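PDB 4KYX: ADP-ribose pyrophosphatase MutT from Rickettsia felis, which probably hydrolyses nucleoside diphosphate derivatives as a magnesium-dependent Nudix pyrophosphatase, with oxidised dGTP (8-oxo-dGTP) a possible substrate. Local coordinates for residues A[68-72]-A[97-101]; A[14-20]-A[44-49]. All coordinates share one frame. Residues are numbered along the deposited sequence.

Contact 1. Residues A[68-72]-A[97-101]; sequences NLIIE and KAHCL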
loop_
_atom_site.group_PDB
_atom_site.type_symbol
_atom_site.label_atom_id
_atom_site.label_comp_id
_atom_site.label_asym_id
_atom_site.label_seq_id
_atom_site.Cartn_x
_atom_site.Cartn_y
_atom_site.Cartn_z
ATOM N N ASN A 68 23.039 4.395 8.214
ATOM C CA ASN A 68 23.547 5.636 8.840
ATOM C C ASN A 68 23.265 6.914 8.039
ATOM O O ASN A 68 23.764 7.976 8.387
ATOM C CB ASN A 68 25.069 5.500 9.078
ATOM C CG ASN A 68 25.605 6.355 10.193
ATOM O OD1 ASN A 68 25.001 6.485 11.221
ATOM N ND2 ASN A 68 26.805 6.915 9.999
ATOM N N LEU A 69 22.449 6.820 6.997
ATOM C CA LEU A 69 22.183 7.930 6.123
ATOM C C LEU A 69 20.927 8.651 6.584
ATOM O O LEU A 69 19.984 8.032 7.080
ATOM C CB LEU A 69 21.972 7.482 4.682
ATOM C CG LEU A 69 23.168 6.831 4.011
ATOM C CD1 LEU A 69 22.879 6.212 2.656
ATOM C CD2 LEU A 69 24.279 7.868 3.926
ATOM N N ILE A 70 20.953 9.963 6.404
ATOM C CA ILE A 70 19.842 10.832 6.750
ATOM C C ILE A 70 19.196 11.245 5.451
ATOM O O ILE A 70 19.832 11.911 4.607
ATOM C CB ILE A 70 20.350 12.092 7.544
ATOM C CG1 ILE A 70 20.844 11.664 8.907
ATOM C CG2 ILE A 70 19.222 13.081 7.638
ATOM C CD1 ILE A 70 21.492 12.800 9.725
ATOM N N ILE A 71 17.925 10.861 5.277
ATOM C CA ILE A 71 17.186 11.301 4.107
ATOM C C ILE A 71 16.196 12.314 4.511
ATOM O O ILE A 71 15.775 12.349 5.697
ATOM C CB ILE A 71 16.465 10.158 3.340
ATOM C CG1 ILE A 71 15.614 9.334 4.287
ATOM C CG2 ILE A 71 17.477 9.289 2.583
ATOM C CD1 ILE A 71 14.450 8.687 3.593
ATOM N N GLU A 72 15.837 13.165 3.547
ATOM C CA GLU A 72 14.818 14.166 3.767
ATOM C C GLU A 72 13.656 14.025 2.770
ATOM O O GLU A 72 13.861 13.568 1.642
ATOM C CB GLU A 72 15.409 15.588 3.704
ATOM C CG GLU A 72 15.950 15.968 2.335
ATOM C CD GLU A 72 16.416 17.421 2.195
ATOM O OE1 GLU A 72 16.607 18.189 3.228
ATOM O OE2 GLU A 72 16.640 17.777 1.002
ATOM N N LYS A 97 10.983 7.505 -2.483
ATOM C CA LYS A 97 12.299 7.942 -2.842
ATOM C C LYS A 97 12.755 9.180 -2.086
ATOM O O LYS A 97 11.960 10.056 -1.756
ATOM C CB LYS A 97 12.461 8.122 -4.330
ATOM C CG LYS A 97 11.687 9.210 -4.969
ATOM C CD LYS A 97 12.424 9.717 -6.224
ATOM C CE LYS A 97 11.705 10.998 -6.688
ATOM N NZ LYS A 97 10.650 10.743 -7.700
ATOM N N ALA A 98 14.064 9.239 -1.834
ATOM C CA ALA A 98 14.614 10.409 -1.195
ATOM C C ALA A 98 16.083 10.548 -1.507
ATOM O O ALA A 98 16.788 9.546 -1.721
ATOM C CB ALA A 98 14.425 10.330 0.300
ATOM N N HIS A 99 16.539 11.792 -1.529
ATOM C CA HIS A 99 17.978 12.053 -1.542
ATOM C C HIS A 99 18.513 12.043 -0.128
ATOM O O HIS A 99 17.852 12.537 0.796
ATOM C CB HIS A 99 18.297 13.368 -2.234
ATOM C CG HIS A 99 18.438 13.225 -3.709
ATOM N ND1 HIS A 99 19.658 13.046 -4.324
ATOM C CD2 HIS A 99 17.502 13.137 -4.681
ATOM C CE1 HIS A 99 19.467 12.916 -5.627
ATOM N NE2 HIS A 99 18.165 12.959 -5.864
ATOM N N CYS A 100 19.666 11.413 0.054
ATOM C CA CYS A 100 20.382 11.521 1.322
ATOM C C CYS A 100 21.253 12.786 1.396
ATOM O O CYS A 100 21.746 13.287 0.397
ATOM C CB CYS A 100 21.169 10.268 1.644
ATOM S SG CYS A 100 22.603 10.022 0.601
ATOM N N LEU A 101 21.452 13.247 2.617
ATOM C CA LEU A 101 22.152 14.490 2.929
ATOM C C LEU A 101 23.609 14.283 3.346
ATOM O O LEU A 101 24.371 15.245 3.471
ATOM C CB LEU A 101 21.382 15.192 4.044
ATOM C CG LEU A 101 19.968 15.623 3.664
ATOM C CD1 LEU A 101 19.325 16.399 4.807
ATOM C CD2 LEU A 101 19.979 16.468 2.386
HETATM O O HOH W 1 14.970 13.994 -1.274
#

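Contact 2. Residues A[14-20]-A[44-49]; sequences RIGIGIL and PAGGHL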
loop_
_atom_site.group_PDB
_atom_site.type_symbol
_atom_site.label_atom_id
_atom_site.label_comp_id
_atom_site.label_asym_id
_atom_site.label_seq_id
_atom_site.Cartn_x
_atom_site.Cartn_y
_atom_site.Cartn_z
ATOM N N ARG A 14 1.228 -8.268 5.087
ATOM C CA ARG A 14 1.984 -7.301 5.869
ATOM C C ARG A 14 2.389 -6.093 5.066
ATOM O O ARG A 14 2.519 -6.176 3.884
ATOM C CB ARG A 14 3.217 -8.004 6.406
ATOM C CG ARG A 14 2.921 -9.206 7.287
ATOM C CD ARG A 14 2.703 -8.849 8.764
ATOM N NE ARG A 14 3.383 -7.626 9.237
ATOM C CZ ARG A 14 4.513 -7.544 9.936
ATOM N NH1 ARG A 14 5.245 -8.618 10.263
ATOM N NH2 ARG A 14 4.933 -6.337 10.300
ATOM N N ILE A 15 2.694 -4.975 5.717
ATOM C CA ILE A 15 3.049 -3.810 4.995
ATOM C C ILE A 15 4.548 -3.547 5.177
ATOM O O ILE A 15 5.043 -3.429 6.289
ATOM C CB ILE A 15 2.262 -2.584 5.452
ATOM C CG1 ILE A 15 0.761 -2.797 5.191
ATOM C CG2 ILE A 15 2.837 -1.356 4.771
ATOM C CD1 ILE A 15 -0.189 -2.219 6.215
ATOM N N GLY A 16 5.221 -3.416 4.052
ATOM C CA GLY A 16 6.652 -3.175 3.987
ATOM C C GLY A 16 6.857 -1.785 3.410
ATOM O O GLY A 16 6.097 -1.314 2.564
ATOM N N ILE A 17 7.925 -1.122 3.814
ATOM C CA ILE A 17 8.301 0.151 3.258
ATOM C C ILE A 17 9.638 -0.088 2.537
ATOM O O ILE A 17 10.594 -0.576 3.160
ATOM C CB ILE A 17 8.460 1.209 4.397
ATOM C CG1 ILE A 17 7.154 1.537 5.138
ATOM C CG2 ILE A 17 9.218 2.433 3.902
ATOM C CD1 ILE A 17 5.954 1.851 4.321
ATOM N N GLY A 18 9.754 0.308 1.273
ATOM C CA GLY A 18 11.063 0.336 0.630
ATOM C C GLY A 18 11.452 1.745 0.280
ATOM O O GLY A 18 10.655 2.545 -0.163
ATOM N N ILE A 19 12.729 2.044 0.463
ATOM C CA ILE A 19 13.252 3.352 0.123
ATOM C C ILE A 19 14.318 3.340 -0.972
ATOM O O ILE A 19 15.345 2.666 -0.844
ATOM C CB ILE A 19 13.856 4.022 1.351
ATOM C CG1 ILE A 19 12.831 3.931 2.505
ATOM C CG2 ILE A 19 14.158 5.476 0.998
ATOM C CD1 ILE A 19 13.044 2.754 3.450
ATOM N N LEU A 20 14.051 4.039 -2.066
ATOM C CA LEU A 20 15.074 4.314 -3.047
ATOM C C LEU A 20 15.839 5.558 -2.579
ATOM O O LEU A 20 15.395 6.672 -2.733
ATOM C CB LEU A 20 14.529 4.521 -4.436
ATOM C CG LEU A 20 13.498 3.514 -4.934
ATOM C CD1 LEU A 20 13.218 3.735 -6.424
ATOM C CD2 LEU A 20 14.049 2.123 -4.703
ATOM N N PRO A 44 16.543 -2.648 -1.811
ATOM C CA PRO A 44 16.776 -1.327 -1.246
ATOM C C PRO A 44 16.704 -1.339 0.287
ATOM O O PRO A 44 16.327 -2.353 0.890
ATOM C CB PRO A 44 15.649 -0.516 -1.866
ATOM C CG PRO A 44 14.555 -1.522 -2.067
ATOM C CD PRO A 44 15.152 -2.861 -2.266
ATOM N N ALA A 45 16.977 -0.200 0.916
ATOM C CA ALA A 45 16.664 -0.016 2.313
ATOM C C ALA A 45 15.161 -0.210 2.547
ATOM O O ALA A 45 14.332 0.012 1.610
ATOM C CB ALA A 45 17.118 1.356 2.750
ATOM N N GLY A 46 14.827 -0.656 3.752
ATOM C CA GLY A 46 13.427 -0.758 4.154
ATOM C C GLY A 46 13.155 -1.899 5.082
ATOM O O GLY A 46 14.057 -2.558 5.531
ATOM N N GLY A 47 11.894 -2.074 5.417
ATOM C CA GLY A 47 11.501 -3.076 6.338
ATOM C C GLY A 47 10.057 -2.796 6.693
ATOM O O GLY A 47 9.336 -2.153 5.915
ATOM N N HIS A 48 9.658 -3.240 7.868
ATOM C CA HIS A 48 8.235 -3.287 8.183
ATOM C C HIS A 48 7.725 -1.951 8.703
ATOM O O HIS A 48 8.382 -1.305 9.527
ATOM C CB HIS A 48 8.024 -4.300 9.279
ATOM C CG HIS A 48 8.110 -5.701 8.812
ATOM N ND1 HIS A 48 8.933 -6.626 9.408
ATOM C CD2 HIS A 48 7.457 -6.360 7.823
ATOM C CE1 HIS A 48 8.817 -7.791 8.794
ATOM N NE2 HIS A 48 7.926 -7.660 7.830
ATOM N N LEU A 49 6.542 -1.538 8.253
ATOM C CA LEU A 49 5.866 -0.388 8.865
ATOM C C LEU A 49 5.502 -0.760 10.307
ATOM O O LEU A 49 4.944 -1.828 10.554
ATOM C CB LEU A 49 4.582 -0.047 8.076
ATOM C CG LEU A 49 3.819 1.190 8.570
ATOM C CD1 LEU A 49 4.601 2.484 8.400
ATOM C CD2 LEU A 49 2.538 1.278 7.790
HETATM O O HOH W 2 4.309 -3.972 8.896
#

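Contact 1. Residues A[68-72]-A[97-101]
Two backbone hydrogen bonds tie residues 68-72 to residues 97-101. Leu101 N donates to Ile70 O at 2.9 Å, with good geometry. Glu72 N reaches His99 O at 3.5 Å, a weak bond. Between them Ile71 faces Cys100 in a single beta bridge, with their CA atoms 4.2 Å apart. The touching parts run 115° apart in direction. Two CA-H...O contacts add to the bridge: Cys100 CA to Ile70 O at 3.4 Å, and Ile71 CA to His99 O at 3.6 Å. One water accepts from His99 N at 2.7 Å and donates to Glu72 O at 3.1 Å, bridging the backbones where they part.

Apolar packing adds to this. Ile71 CB lies 3.7 Å from Ala98 CB, and Ile71 CG2 lies 3.9 Å from Cys100 CB. Leu69 CB meets Cys100 CB at 4.2 Å. On the exposed side, Leu101 CD1 touches Ile70 CG2 at 4.4 Å. The Glu72 carboxylate lies against the same methyl, OE1 3.6 Å from Leu101 CD1.

Asn68 leaves helix 55-67 with positive phi. It holds the position usually taken by the last glycine of the Nudix box. The backbone bonds join the segment just after that helix to residues 97-101, which continue strand 89-99. Ile71 also packs on Ile60 and Val63 of the helix and on Ile19 and Ile21 of strand 14-22. Trp119 of strand 116-120 touches Leu69 and Cys100.

Contact 2. Residues A[14-20]-A[44-49]
Strands 14-20 and 45-48 run antiparallel, with axes 4.6 Å apart at closest approach and directions at 166°. Ile17 and Gly47 form a hydrogen-bonded pair: Ile17 N to Gly47 O is 2.7 Å and Gly47 N to Ile17 O is 3.0 Å. Gly16 with His48 and Gly18 with Gly46 are non-hydrogen-bonded pairs. Further bonds run from Leu49 N to Ile15 O at 3.1 Å and from Ile19 N to Ala45 O at 2.8 Å. Gly46 has positive phi and sits tight on the partner strand, its CA 3.0 Å from Ile17 O. A CB there would clash, so the site calls for glycine.

Leu49 CB packs on Ile15 CG2 at 4.0 Å and on Ile17 CG1 at 4.2 Å. Pro44 CB meets Leu20 CD2 at 4.2 Å. The Arg14 guanidinium lies flat on the His48 ring, centres 4.0 Å apart and planes at 20°. His48 NE2 is hydrogen-bonded to Tyr91 OH. A water links Arg14 NH2, Ile15 O and Leu49 O, each at 2.8 Å.

Ile15 also packs on Ile15 of the second subunit, placing this end of the pair at the dimer interface. Gly47 opens the Nudix box, and Gly46, just before it, donates through N to OE1 of Glu66, a box residue on helix 55-67. In this family box glutamates typically bind the catalytic magnesium, so this edge strand probably borders the metal site.

Contact 2 closes before contact 1 opens along the chain, and their centres lie 14 Å apart. Helix 55-67 joins them in sequence: it follows 44-49 and leads into 68-72. The Nudix box thus starts in contact 2 and ends in contact 1. Both contacts reach the same mixed sheet, where strands 14-22 and 89-99 are neighbours. They touch through a probable hydrogen bond from Ala98 N to Leu20 O at 3.0 Å and through Ile71 CD1 packed on Ile19 CG2 at 4.1 Å. The two ends of the box thus meet the same sheet, one at edge strand 45-48 and the other beside strand 89-99.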